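Local coordinates for chromosome replication initiation inhibitor protein (Agrobacterium tumefaciens, PDB 3FD3) that probably acts as a DNA-binding transcriptional regulator of the LysR family, its C-terminal, effector-binding-type part being the portion in this chain, at residues V51-T56 with L177-N182; L4-N9 with Y30-A35; A96-P101 with E122-P127; R110-W115 with M145-N150. One frame throughout, in Å; residues are numbered along the deposited sequence.

Interaction 1 (V51-T56 with L177-N182); sequences VLAAVT and LYWQVN
Strands 53-56 and 177-181 run antiparallel, at 162° between their N-to-C directions and with axes 4.7 Å apart, so that A54 and T56 form hydrogen-bonded pairs with Q180 and Y178, while A53 and V55 form non-hydrogen-bonded pairs with V181 and W179. Around A54 the bonds are reciprocal: A54 N reaches Q180 O at 2.9 Å, and Q180 N reaches A54 O at 2.9 Å. One step past the strand, N182 N meets L52 O almost straight, at 2.8 Å. On the face of A53, V55, W179 and V181, the indole carries the packing. With its CG anti to the backbone N (chi1 177°), W179 lays its benzo ring across the neighbouring strand, where CH2 lies 3.4 Å from A53 CB and CE3 lies 3.7 Å from V55 CG2; V181 CG2 sits over one face of the indole, off-centre toward NE1. Helix 190-203 covers this face, and its T193 OG1 bonds W179 NE1. On the other face T56 CG2 leans on Q180 CG, whose amide is held by V62 N and by the carbonyls of H58 and K60. A water spans V51 O and N182 ND2. The apolar face thus has its one indole N-H satisfied, and the buried amide of Q180 has backbone partners at both ends, so these buried polar groups are satisfied.

Interaction 2 (L4-N9 with Y30-A35); sequences LNIATN and YLVNIA
L4 and Y30 both place CG anti to their own carbonyl carbon (chi1 -57° and -70°), which tips the leucine branch onto the tyrosine ring: L4 CG comes 3.6 Å from Y30 CD1, and L4 CD1 stands over one face, 4.1 Å from the Y30 ring centroid, in a CH-pi contact set toward the rim. From this corner the two strands run parallel, L4 beside V32 and A7 beside A35, and L4, I6 and T8 of strand 3-8 bond to L31, N33 and A35. L4 N donates to L31 O, N33 N to L4 O at 2.8 Å, I6 N to N33 O at 3.0 Å, A35 N to I6 O at 2.8 Å, and T8 N to A35 O. The bond into L4 O arrives from above the carbonyl plane, whereas I6 N approaches N33 O within it. On the face of L4 and I6, the side chains of I6 and V32 cross obliquely, I6 CD1 to V32 CG1 3.9 Å; farther along, T8 CG2 and I34 CG2 lie side by side at 3.9 Å. The opposite face carries a pair of asparagines pointing the same way with amide planes 88° apart, and N5 OD1 lies 3.3 Å from N33 CB. This is the first beta-alpha-beta crossover of the domain: the connecting helix 17-26 lays F17, L18 and F24 on the L4 and I6 face, W45 of helix 42-47 covers A7 and A35, strand 53-56 continues the sheet beyond strand 3-8, and V32 and I34 make backbone hydrogen bonds with the second subunit, V32 N bonding H129 ND1 of that chain.

Interaction 3 (A96-P101 with E122-P127); sequences ALARAP and EDVSYP
V124 enters the contact first, its CG1 anti to the backbone N (chi1 -178°) and resting 4.0 Å from L97 CB, with A98 N also close by. This valine thus packs against L97 and A98, where A96 O accepts from both R99 N and A100 N as the chain turns. S125 contributes its backbone: a water donates to S125 O at 2.6 Å and to A98 O at 2.8 Å, bridging the two segments through their carbonyls. Y126 follows with CG in the crowded position between N and C (chi1 66°), which carries the ring off toward Q112 and I116 of helix 111-120, while its OH is hydrogen-bonded to T104 OG1 of strand 102-104. What remains beside the first segment is the root of that side chain, Y126 CB lying 3.4 Å from L97 O. P127 closes the walk by pressing its ring edge into the turn: CD lies 3.3 Å from A98 O, and CG lies 3.4 Å from A100 O. Both segments then lead into the paired strands 102-104 and 128-130, and R1 of the second subunit packs on P101 and P127. Across the contact, L97 O, A98 O and A100 O face carbon atoms of Y126 and P127, and A98 O also takes a water. P127 has no amide hydrogen to offer, and its CD, next to the peptide nitrogen, is probably slightly positive, which would suit such carbonyl neighbours.

Interaction 4 (R110-W115 with M145-N150); sequences RLQASW and MGWGLN. With CA (calcium ion), chain B.
A calcium site marks one side of this contact, which joins the start of helix 111-120 to strand 148-151, one of the two outermost strands of the large sheet within the chain. L149 O binds the ion at 2.4 Å, alongside two waters and one further ligand from elsewhere in the structure. Q112 is a second-shell residue: one calcium water, 2.3 Å from the ion, donates to Q112 OE1 at 2.8 Å. The same oxygen accepts L149 N on a lone pair in its carbonyl plane, at 3.0 Å and an N-H...O angle of 169°. The glutamine gets there by a bend at chi2 (68°), and its other end, NE2, is held by D109 OD2, which fixes which way the amide faces. Its aliphatic part slides past W147 in the opposite direction, CB coming 3.7 Å from W147 CH2. A turn further along the helix, W115, with CG anti to the backbone N, meets W147 obliquely, CE3 lying 3.8 Å from W147 CZ3, with planes at 54°. L149 fills the angle between these groups and the helix: its CD2 lies 3.8 Å from W115 CB, and its CB faces that of L111. W115 NE1 is bonded to T171 OG1, so the helix is also fastened to strand 165-181. One residue therefore serves both chemistries, L149 giving its carbonyl to the metal and its N-H to Q112. The bound ion would be expected to polarise the shared water and so strengthen its donation to Q112 OE1.

How the interactions relate
Interactions 1 and 2 are neighbours in one sheet: L52 N lies 2.8 Å from N5 O, and A53 O lies 2.9 Å from A7 N, so strand 3-8 lies between strands 31-36 and 53-56. L4, L52 and N182 also line the pocket holding a polyether, probably from the crystallisation liquor. Interactions 3 and 4 belong to the opposite side of the chain's centre and meet each other, P101 O standing 3.2 Å from W147 N and Y126 OH packing on Q112 CB. The centres of interactions 1 and 4 are about 25 Å apart, consistent with the two-lobed fold of the periplasmic-binding-protein clan, though one sheet reaches both. Interactions 2 and 3 both touch the second subunit.

Interaction 1 (V51-T56 with L177-N182)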
loop_
_atom_site.group_PDB
_atom_site.type_symbol
_atom_site.label_atom_id
_atom_site.label_comp_id
_atom_site.label_asym_id
_atom_site.label_seq_id
_atom_site.Cartn_x
_atom_site.Cartn_y
_atom_site.Cartn_z
ATOM N N VAL A 51 9.126 -9.341 -16.231
ATOM C CA VAL A 51 10.055 -8.761 -15.277
ATOM C C VAL A 51 11.399 -9.492 -15.369
ATOM O O VAL A 51 11.451 -10.677 -15.753
ATOM C CB VAL A 51 9.532 -8.796 -13.801
ATOM C CG1 VAL A 51 8.218 -8.004 -13.645
ATOM C CG2 VAL A 51 9.381 -10.230 -13.302
ATOM N N LEU A 52 12.474 -8.797 -14.992
ATOM C CA LEU A 52 13.825 -9.359 -15.008
ATOM C C LEU A 52 14.244 -9.981 -13.688
ATOM O O LEU A 52 15.205 -10.741 -13.637
ATOM C CB LEU A 52 14.845 -8.276 -15.374
ATOM C CG LEU A 52 14.687 -7.732 -16.777
ATOM C CD1 LEU A 52 15.756 -6.663 -17.055
ATOM C CD2 LEU A 52 14.808 -8.887 -17.756
ATOM N N ALA A 53 13.563 -9.615 -12.621
ATOM C CA ALA A 53 13.930 -10.029 -11.284
ATOM C C ALA A 53 12.754 -9.842 -10.363
ATOM O O ALA A 53 11.826 -9.051 -10.644
ATOM C CB ALA A 53 15.126 -9.222 -10.746
ATOM N N ALA A 54 12.769 -10.600 -9.269
ATOM C CA ALA A 54 11.635 -10.581 -8.338
ATOM C C ALA A 54 12.041 -11.061 -6.956
ATOM O O ALA A 54 12.830 -12.011 -6.828
ATOM C CB ALA A 54 10.490 -11.439 -8.857
ATOM N N VAL A 55 11.464 -10.399 -5.943
ATOM C CA VAL A 55 11.376 -10.916 -4.591
ATOM C C VAL A 55 10.112 -11.743 -4.561
ATOM O O VAL A 55 9.005 -11.242 -4.893
ATOM C CB VAL A 55 11.321 -9.774 -3.527
ATOM C CG1 VAL A 55 10.978 -10.346 -2.113
ATOM C CG2 VAL A 55 12.622 -8.973 -3.522
ATOM N N THR A 56 10.245 -12.997 -4.165
ATOM C CA THR A 56 9.125 -13.946 -4.178
ATOM C C THR A 56 9.269 -14.968 -3.060
ATOM O O THR A 56 10.379 -15.275 -2.631
ATOM C CB THR A 56 9.045 -14.658 -5.525
ATOM O OG1 THR A 56 7.975 -15.602 -5.521
ATOM C CG2 THR A 56 10.363 -15.361 -5.841
ATOM N N LEU A 177 11.944 -15.853 1.861
ATOM C CA LEU A 177 11.875 -15.102 0.617
ATOM C C LEU A 177 13.112 -15.360 -0.244
ATOM O O LEU A 177 14.172 -15.708 0.266
ATOM C CB LEU A 177 11.770 -13.623 0.898
ATOM C CG LEU A 177 10.487 -13.142 1.591
ATOM C CD1 LEU A 177 10.622 -11.648 1.760
ATOM C CD2 LEU A 177 9.248 -13.518 0.754
ATOM N N TYR A 178 12.935 -15.193 -1.550
ATOM C CA TYR A 178 13.964 -15.491 -2.537
ATOM C C TYR A 178 14.050 -14.358 -3.542
ATOM O O TYR A 178 13.069 -13.680 -3.826
ATOM C CB TYR A 178 13.619 -16.797 -3.266
ATOM C CG TYR A 178 13.514 -17.930 -2.310
ATOM C CD1 TYR A 178 14.634 -18.680 -1.970
ATOM C CD2 TYR A 178 12.310 -18.225 -1.677
ATOM C CE1 TYR A 178 14.570 -19.681 -1.044
ATOM C CE2 TYR A 178 12.237 -19.237 -0.748
ATOM C CZ TYR A 178 13.370 -19.963 -0.428
ATOM O OH TYR A 178 13.291 -20.995 0.495
ATOM N N TRP A 179 15.249 -14.155 -4.078
ATOM C CA TRP A 179 15.498 -13.208 -5.143
ATOM C C TRP A 179 15.801 -14.031 -6.394
ATOM O O TRP A 179 16.788 -14.811 -6.416
ATOM C CB TRP A 179 16.685 -12.366 -4.746
ATOM C CG TRP A 179 17.183 -11.344 -5.730
ATOM C CD1 TRP A 179 18.450 -11.278 -6.264
ATOM C CD2 TRP A 179 16.481 -10.202 -6.248
ATOM N NE1 TRP A 179 18.565 -10.179 -7.096
ATOM C CE2 TRP A 179 17.371 -9.521 -7.126
ATOM C CE3 TRP A 179 15.177 -9.719 -6.111
ATOM C CZ2 TRP A 179 16.997 -8.370 -7.833
ATOM C CZ3 TRP A 179 14.816 -8.560 -6.805
ATOM C CH2 TRP A 179 15.733 -7.888 -7.634
ATOM N N GLN A 180 14.975 -13.869 -7.423
ATOM C CA GLN A 180 15.075 -14.627 -8.680
ATOM C C GLN A 180 15.442 -13.620 -9.752
ATOM O O GLN A 180 14.860 -12.544 -9.797
ATOM C CB GLN A 180 13.782 -15.363 -9.023
ATOM C CG GLN A 180 13.418 -16.479 -8.042
ATOM C CD GLN A 180 12.845 -17.748 -8.682
ATOM O OE1 GLN A 180 13.116 -18.062 -9.845
ATOM N NE2 GLN A 180 12.059 -18.499 -7.902
ATOM N N VAL A 181 16.470 -13.908 -10.551
ATOM C CA VAL A 181 16.935 -12.979 -11.579
ATOM C C VAL A 181 17.115 -13.710 -12.886
ATOM O O VAL A 181 17.693 -14.801 -12.926
ATOM C CB VAL A 181 18.290 -12.323 -11.215
ATOM C CG1 VAL A 181 18.679 -11.289 -12.271
ATOM C CG2 VAL A 181 18.217 -11.705 -9.786
ATOM N N ASN A 182 16.600 -13.121 -13.962
ATOM C CA ASN A 182 16.821 -13.646 -15.310
ATOM C C ASN A 182 18.321 -13.813 -15.540
ATOM O O ASN A 182 19.089 -12.863 -15.375
ATOM C CB ASN A 182 16.230 -12.661 -16.310
ATOM C CG ASN A 182 16.357 -13.102 -17.724
ATOM O OD1 ASN A 182 17.476 -13.340 -18.222
ATOM N ND2 ASN A 182 15.215 -13.190 -18.424
HETATM O O HOH W 1 12.672 -12.743 -17.057
#

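Interaction 2 (L4-N9 with Y30-A35)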
loop_
_atom_site.group_PDB
_atom_site.type_symbol
_atom_site.label_atom_id
_atom_site.label_comp_id
_atom_site.label_asym_id
_atom_site.label_seq_id
_atom_site.Cartn_x
_atom_site.Cartn_y
_atom_site.Cartn_z
ATOM N N LEU A 4 14.259 -0.904 -15.537
ATOM C CA LEU A 4 14.308 -2.289 -15.074
ATOM C C LEU A 4 12.969 -2.686 -14.492
ATOM O O LEU A 4 12.509 -2.064 -13.525
ATOM C CB LEU A 4 15.375 -2.446 -13.985
ATOM C CG LEU A 4 16.799 -2.031 -14.336
ATOM C CD1 LEU A 4 17.716 -2.339 -13.179
ATOM C CD2 LEU A 4 17.232 -2.779 -15.618
ATOM N N ASN A 5 12.354 -3.711 -15.072
ATOM C CA ASN A 5 11.107 -4.293 -14.524
ATOM C C ASN A 5 11.404 -5.325 -13.420
ATOM O O ASN A 5 12.031 -6.374 -13.686
ATOM C CB ASN A 5 10.319 -4.975 -15.650
ATOM C CG ASN A 5 9.933 -4.025 -16.771
ATOM O OD1 ASN A 5 9.781 -2.823 -16.571
ATOM N ND2 ASN A 5 9.797 -4.567 -17.982
ATOM N N ILE A 6 10.940 -5.051 -12.205
ATOM C CA ILE A 6 11.208 -5.862 -11.027
ATOM C C ILE A 6 9.882 -6.096 -10.297
ATOM O O ILE A 6 9.036 -5.213 -10.246
ATOM C CB ILE A 6 12.187 -5.149 -10.077
ATOM C CG1 ILE A 6 13.490 -4.792 -10.775
ATOM C CG2 ILE A 6 12.519 -6.006 -8.814
ATOM C CD1 ILE A 6 14.234 -3.658 -9.976
ATOM N N ALA A 7 9.675 -7.299 -9.800
ATOM C CA ALA A 7 8.456 -7.656 -9.090
ATOM C C ALA A 7 8.771 -7.836 -7.606
ATOM O O ALA A 7 9.889 -8.185 -7.217
ATOM C CB ALA A 7 7.836 -8.947 -9.652
ATOM N N THR A 8 7.753 -7.574 -6.777
ATOM C CA THR A 8 7.851 -7.812 -5.329
ATOM C C THR A 8 6.457 -8.135 -4.825
ATOM O O THR A 8 5.452 -7.716 -5.444
ATOM C CB THR A 8 8.402 -6.591 -4.551
ATOM O OG1 THR A 8 8.438 -6.910 -3.150
ATOM C CG2 THR A 8 7.546 -5.333 -4.754
ATOM N N ASN A 9 6.406 -8.881 -3.723
ATOM C CA ASN A 9 5.181 -9.028 -2.972
ATOM C C ASN A 9 4.890 -7.729 -2.225
ATOM O O ASN A 9 5.802 -6.958 -1.920
ATOM C CB ASN A 9 5.243 -10.239 -2.002
ATOM C CG ASN A 9 6.418 -10.158 -0.961
ATOM O OD1 ASN A 9 7.484 -9.641 -1.235
ATOM N ND2 ASN A 9 6.228 -10.785 0.186
ATOM N N TYR A 30 19.813 3.721 -13.712
ATOM C CA TYR A 30 18.624 2.949 -14.002
ATOM C C TYR A 30 17.373 3.547 -13.388
ATOM O O TYR A 30 17.399 4.147 -12.303
ATOM C CB TYR A 30 18.774 1.523 -13.487
ATOM C CG TYR A 30 19.776 0.715 -14.258
ATOM C CD1 TYR A 30 19.443 0.178 -15.499
ATOM C CD2 TYR A 30 21.027 0.432 -13.731
ATOM C CE1 TYR A 30 20.347 -0.601 -16.217
ATOM C CE2 TYR A 30 21.939 -0.370 -14.440
ATOM C CZ TYR A 30 21.579 -0.879 -15.682
ATOM O OH TYR A 30 22.452 -1.659 -16.423
ATOM N N LEU A 31 16.272 3.365 -14.098
ATOM C CA LEU A 31 14.939 3.593 -13.538
ATOM C C LEU A 31 14.350 2.226 -13.234
ATOM O O LEU A 31 14.752 1.242 -13.864
ATOM C CB LEU A 31 14.078 4.338 -14.561
ATOM C CG LEU A 31 14.601 5.723 -14.981
ATOM C CD1 LEU A 31 13.854 6.262 -16.201
ATOM C CD2 LEU A 31 14.522 6.681 -13.814
ATOM N N VAL A 32 13.384 2.155 -12.316
ATOM C CA VAL A 32 12.722 0.913 -11.995
ATOM C C VAL A 32 11.220 1.003 -12.241
ATOM O O VAL A 32 10.601 2.056 -12.062
ATOM C CB VAL A 32 13.036 0.431 -10.560
ATOM C CG1 VAL A 32 14.562 0.171 -10.442
ATOM C CG2 VAL A 32 12.512 1.444 -9.461
ATOM N N ASN A 33 10.672 -0.103 -12.719
ATOM C CA ASN A 33 9.236 -0.278 -12.839
ATOM C C ASN A 33 8.879 -1.415 -11.909
ATOM O O ASN A 33 9.216 -2.587 -12.169
ATOM C CB ASN A 33 8.870 -0.574 -14.287
ATOM C CG ASN A 33 7.392 -0.846 -14.481
ATOM O OD1 ASN A 33 6.616 -0.826 -13.561
ATOM N ND2 ASN A 33 7.013 -1.095 -15.705
ATOM N N ILE A 34 8.262 -1.057 -10.790
ATOM C CA ILE A 34 7.987 -2.000 -9.705
ATOM C C ILE A 34 6.604 -2.564 -9.841
ATOM O O ILE A 34 5.605 -1.831 -9.794
ATOM C CB ILE A 34 8.193 -1.347 -8.329
ATOM C CG1 ILE A 34 9.640 -0.909 -8.199
ATOM C CG2 ILE A 34 7.838 -2.358 -7.207
ATOM C CD1 ILE A 34 9.868 0.016 -7.045
ATOM N N ALA A 35 6.525 -3.873 -10.102
ATOM C CA ALA A 35 5.243 -4.557 -10.218
ATOM C C ALA A 35 4.978 -5.273 -8.905
ATOM O O ALA A 35 5.849 -5.999 -8.372
ATOM C CB ALA A 35 5.263 -5.573 -11.401
#

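Interaction 3 (A96-P101 with E122-P127)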
loop_
_atom_site.group_PDB
_atom_site.type_symbol
_atom_site.label_atom_id
_atom_site.label_comp_id
_atom_site.label_asym_id
_atom_site.label_seq_id
_atom_site.Cartn_x
_atom_site.Cartn_y
_atom_site.Cartn_z
ATOM N N ALA A 96 -14.358 -18.872 19.428
ATOM C CA ALA A 96 -14.144 -17.421 19.305
ATOM C C ALA A 96 -13.675 -17.017 17.909
ATOM O O ALA A 96 -14.114 -16.008 17.354
ATOM C CB ALA A 96 -13.162 -16.936 20.364
ATOM N N LEU A 97 -12.786 -17.817 17.322
ATOM C CA LEU A 97 -12.261 -17.523 15.982
ATOM C C LEU A 97 -13.318 -17.672 14.901
ATOM O O LEU A 97 -13.222 -17.064 13.839
ATOM C CB LEU A 97 -11.064 -18.413 15.666
ATOM C CG LEU A 97 -9.756 -17.997 16.333
ATOM C CD1 LEU A 97 -8.786 -19.200 16.319
ATOM C CD2 LEU A 97 -9.158 -16.731 15.664
ATOM N N ALA A 98 -14.358 -18.445 15.183
ATOM C CA ALA A 98 -15.452 -18.587 14.232
ATOM C C ALA A 98 -16.328 -17.350 14.193
ATOM O O ALA A 98 -17.157 -17.224 13.292
ATOM C CB ALA A 98 -16.306 -19.842 14.568
ATOM N N ARG A 99 -16.162 -16.457 15.172
ATOM C CA ARG A 99 -16.971 -15.250 15.289
ATOM C C ARG A 99 -16.222 -13.908 15.198
ATOM O O ARG A 99 -16.860 -12.899 14.943
ATOM C CB ARG A 99 -17.751 -15.291 16.602
ATOM C CG ARG A 99 -18.676 -16.491 16.687
ATOM C CD ARG A 99 -19.389 -16.521 18.005
ATOM N NE ARG A 99 -20.492 -17.478 17.997
ATOM C CZ ARG A 99 -21.715 -17.236 17.507
ATOM N NH1 ARG A 99 -22.016 -16.064 16.941
ATOM N NH2 ARG A 99 -22.649 -18.182 17.569
ATOM N N ALA A 100 -14.909 -13.887 15.422
ATOM C CA ALA A 100 -14.139 -12.645 15.482
ATOM C C ALA A 100 -13.798 -12.195 14.058
ATOM O O ALA A 100 -13.377 -13.031 13.260
ATOM C CB ALA A 100 -12.857 -12.867 16.257
ATOM N N PRO A 101 -13.944 -10.896 13.738
ATOM C CA PRO A 101 -13.582 -10.469 12.379
ATOM C C PRO A 101 -12.084 -10.560 12.110
ATOM O O PRO A 101 -11.288 -9.887 12.761
ATOM C CB PRO A 101 -14.029 -8.996 12.333
ATOM C CG PRO A 101 -15.070 -8.901 13.349
ATOM C CD PRO A 101 -14.667 -9.836 14.460
ATOM N N GLU A 122 -6.043 -27.176 14.602
ATOM C CA GLU A 122 -7.192 -27.507 13.761
ATOM C C GLU A 122 -7.497 -26.318 12.854
ATOM O O GLU A 122 -7.047 -25.212 13.125
ATOM C CB GLU A 122 -8.416 -27.850 14.616
ATOM C CG GLU A 122 -8.994 -26.701 15.439
ATOM C CD GLU A 122 -9.956 -27.187 16.516
ATOM O OE1 GLU A 122 -11.181 -27.160 16.289
ATOM O OE2 GLU A 122 -9.482 -27.612 17.588
ATOM N N ASP A 123 -8.256 -26.561 11.787
ATOM C CA ASP A 123 -8.703 -25.503 10.896
ATOM C C ASP A 123 -9.995 -24.902 11.403
ATOM O O ASP A 123 -10.920 -25.611 11.742
ATOM C CB ASP A 123 -8.911 -26.025 9.473
ATOM C CG ASP A 123 -7.603 -26.202 8.710
ATOM O OD1 ASP A 123 -6.783 -25.263 8.625
ATOM O OD2 ASP A 123 -7.392 -27.292 8.169
ATOM N N VAL A 124 -10.058 -23.579 11.469
ATOM C CA VAL A 124 -11.292 -22.904 11.824
ATOM C C VAL A 124 -11.640 -21.930 10.715
ATOM O O VAL A 124 -10.793 -21.148 10.304
ATOM C CB VAL A 124 -11.157 -22.121 13.161
ATOM C CG1 VAL A 124 -12.484 -21.469 13.534
ATOM C CG2 VAL A 124 -10.656 -23.036 14.277
ATOM N N SER A 125 -12.888 -21.963 10.247
ATOM C CA SER A 125 -13.349 -20.993 9.259
ATOM C C SER A 125 -13.759 -19.697 9.954
ATOM O O SER A 125 -14.703 -19.676 10.750
ATOM C CB SER A 125 -14.528 -21.539 8.467
ATOM O OG SER A 125 -14.863 -20.644 7.425
ATOM N N TYR A 126 -13.083 -18.613 9.600
ATOM C CA TYR A 126 -13.219 -17.329 10.301
ATOM C C TYR A 126 -13.908 -16.305 9.394
ATOM O O TYR A 126 -13.649 -16.284 8.192
ATOM C CB TYR A 126 -11.848 -16.825 10.783
ATOM C CG TYR A 126 -10.884 -16.451 9.694
ATOM C CD1 TYR A 126 -10.094 -17.411 9.062
ATOM C CD2 TYR A 126 -10.740 -15.125 9.298
ATOM C CE1 TYR A 126 -9.197 -17.065 8.042
ATOM C CE2 TYR A 126 -9.867 -14.765 8.276
ATOM C CZ TYR A 126 -9.093 -15.737 7.642
ATOM O OH TYR A 126 -8.224 -15.356 6.629
ATOM N N PRO A 127 -14.775 -15.449 9.965
ATOM C CA PRO A 127 -15.358 -14.371 9.165
ATOM C C PRO A 127 -14.289 -13.315 8.945
ATOM O O PRO A 127 -13.400 -13.147 9.777
ATOM C CB PRO A 127 -16.487 -13.842 10.056
ATOM C CG PRO A 127 -16.056 -14.126 11.429
ATOM C CD PRO A 127 -15.232 -15.387 11.366
HETATM O O HOH W 2 -17.108 -18.802 11.010
#

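Interaction 4 (R110-W115 with M145-N150)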
loop_
_atom_site.group_PDB
_atom_site.type_symbol
_atom_site.label_atom_id
_atom_site.label_comp_id
_atom_site.label_asym_id
_atom_site.label_seq_id
_atom_site.Cartn_x
_atom_site.Cartn_y
_atom_site.Cartn_z
ATOM N N ARG A 110 -3.273 -17.151 2.571
ATOM C CA ARG A 110 -3.450 -18.308 3.449
ATOM C C ARG A 110 -2.848 -18.105 4.830
ATOM O O ARG A 110 -2.858 -19.021 5.657
ATOM C CB ARG A 110 -2.832 -19.564 2.810
ATOM C CG ARG A 110 -3.592 -20.065 1.605
ATOM C CD ARG A 110 -2.924 -21.289 0.978
ATOM N NE ARG A 110 -3.036 -22.488 1.813
ATOM C CZ ARG A 110 -2.009 -23.255 2.172
ATOM N NH1 ARG A 110 -0.782 -22.957 1.772
ATOM N NH2 ARG A 110 -2.214 -24.323 2.928
ATOM N N LEU A 111 -2.323 -16.911 5.103
ATOM C CA LEU A 111 -1.584 -16.707 6.361
ATOM C C LEU A 111 -2.421 -16.835 7.641
ATOM O O LEU A 111 -1.969 -17.409 8.633
ATOM C CB LEU A 111 -0.829 -15.365 6.352
ATOM C CG LEU A 111 0.200 -15.139 5.241
ATOM C CD1 LEU A 111 1.058 -13.905 5.591
ATOM C CD2 LEU A 111 1.079 -16.365 4.953
ATOM N N GLN A 112 -3.632 -16.299 7.645
ATOM C CA GLN A 112 -4.465 -16.405 8.833
ATOM C C GLN A 112 -4.862 -17.869 9.031
ATOM O O GLN A 112 -4.834 -18.367 10.149
ATOM C CB GLN A 112 -5.734 -15.569 8.706
ATOM C CG GLN A 112 -5.503 -14.071 8.872
ATOM C CD GLN A 112 -4.701 -13.439 7.751
ATOM O OE1 GLN A 112 -3.800 -12.643 8.004
ATOM N NE2 GLN A 112 -5.063 -13.744 6.507
ATOM N N ALA A 113 -5.226 -18.535 7.940
ATOM C CA ALA A 113 -5.631 -19.949 7.984
ATOM C C ALA A 113 -4.483 -20.814 8.499
ATOM O O ALA A 113 -4.661 -21.702 9.346
ATOM C CB ALA A 113 -6.080 -20.429 6.600
ATOM N N SER A 114 -3.293 -20.549 7.982
ATOM C CA SER A 114 -2.100 -21.270 8.385
ATOM C C SER A 114 -1.785 -21.037 9.871
ATOM O O SER A 114 -1.505 -21.979 10.604
ATOM C CB SER A 114 -0.910 -20.833 7.531
ATOM O OG SER A 114 0.198 -21.613 7.905
ATOM N N TRP A 115 -1.851 -19.784 10.300
ATOM C CA TRP A 115 -1.619 -19.433 11.699
ATOM C C TRP A 115 -2.598 -20.163 12.616
ATOM O O TRP A 115 -2.193 -20.758 13.608
ATOM C CB TRP A 115 -1.697 -17.910 11.922
ATOM C CG TRP A 115 -1.482 -17.567 13.351
ATOM C CD1 TRP A 115 -0.277 -17.421 13.987
ATOM C CD2 TRP A 115 -2.480 -17.398 14.343
ATOM N NE1 TRP A 115 -0.468 -17.158 15.317
ATOM C CE2 TRP A 115 -1.817 -17.139 15.563
ATOM C CE3 TRP A 115 -3.885 -17.455 14.333
ATOM C CZ2 TRP A 115 -2.505 -16.923 16.754
ATOM C CZ3 TRP A 115 -4.560 -17.240 15.513
ATOM C CH2 TRP A 115 -3.868 -17.000 16.715
HETATM N N MSE A 145 -10.351 -3.136 14.109
HETATM C CA MSE A 145 -11.282 -3.582 13.084
HETATM C C MSE A 145 -11.245 -5.113 12.877
HETATM O O MSE A 145 -12.241 -5.741 12.580
HETATM C CB MSE A 145 -10.910 -2.835 11.805
HETATM C CG MSE A 145 -11.861 -2.879 10.829
HETATM SE SE MSE A 145 -11.381 -1.679 9.342
HETATM C CE MSE A 145 -12.251 -2.764 8.198
ATOM N N GLY A 146 -10.068 -5.701 13.058
ATOM C CA GLY A 146 -9.893 -7.127 12.865
ATOM C C GLY A 146 -8.543 -7.541 13.378
ATOM O O GLY A 146 -7.752 -6.702 13.825
ATOM N N TRP A 147 -8.330 -8.851 13.379
ATOM C CA TRP A 147 -7.015 -9.444 13.636
ATOM C C TRP A 147 -6.432 -9.991 12.336
ATOM O O TRP A 147 -7.152 -10.378 11.444
ATOM C CB TRP A 147 -7.097 -10.542 14.684
ATOM C CG TRP A 147 -7.765 -11.823 14.169
ATOM C CD1 TRP A 147 -9.092 -12.112 14.164
ATOM C CD2 TRP A 147 -7.108 -12.937 13.568
ATOM N NE1 TRP A 147 -9.311 -13.334 13.606
ATOM C CE2 TRP A 147 -8.108 -13.868 13.224
ATOM C CE3 TRP A 147 -5.771 -13.237 13.278
ATOM C CZ2 TRP A 147 -7.807 -15.097 12.625
ATOM C CZ3 TRP A 147 -5.480 -14.443 12.662
ATOM C CH2 TRP A 147 -6.491 -15.353 12.341
ATOM N N GLY A 148 -5.107 -10.011 12.245
ATOM C CA GLY A 148 -4.467 -10.553 11.065
ATOM C C GLY A 148 -2.979 -10.690 11.235
ATOM O O GLY A 148 -2.420 -10.264 12.246
ATOM N N LEU A 149 -2.354 -11.314 10.233
ATOM C CA LEU A 149 -0.907 -11.519 10.247
ATOM C C LEU A 149 -0.216 -10.311 9.630
ATOM O O LEU A 149 -0.510 -9.918 8.491
ATOM C CB LEU A 149 -0.544 -12.797 9.505
ATOM C CG LEU A 149 -0.669 -14.121 10.280
ATOM C CD1 LEU A 149 0.424 -14.256 11.324
ATOM C CD2 LEU A 149 -2.049 -14.243 10.973
ATOM N N ASN A 150 0.676 -9.696 10.394
ATOM C CA ASN A 150 1.413 -8.538 9.948
ATOM C C ASN A 150 2.913 -8.790 10.063
ATOM O O ASN A 150 3.376 -9.384 11.058
ATOM C CB ASN A 150 1.066 -7.334 10.820
ATOM C CG ASN A 150 -0.343 -6.879 10.636
ATOM O OD1 ASN A 150 -0.694 -6.401 9.568
ATOM N ND2 ASN A 150 -1.173 -7.017 11.684
HETATM CA CA CA B . -0.854 -9.904 6.101
HETATM O O HOH W 3 -2.130 -11.793 5.903
HETATM O O HOH W 4 0.407 -7.911 5.618
#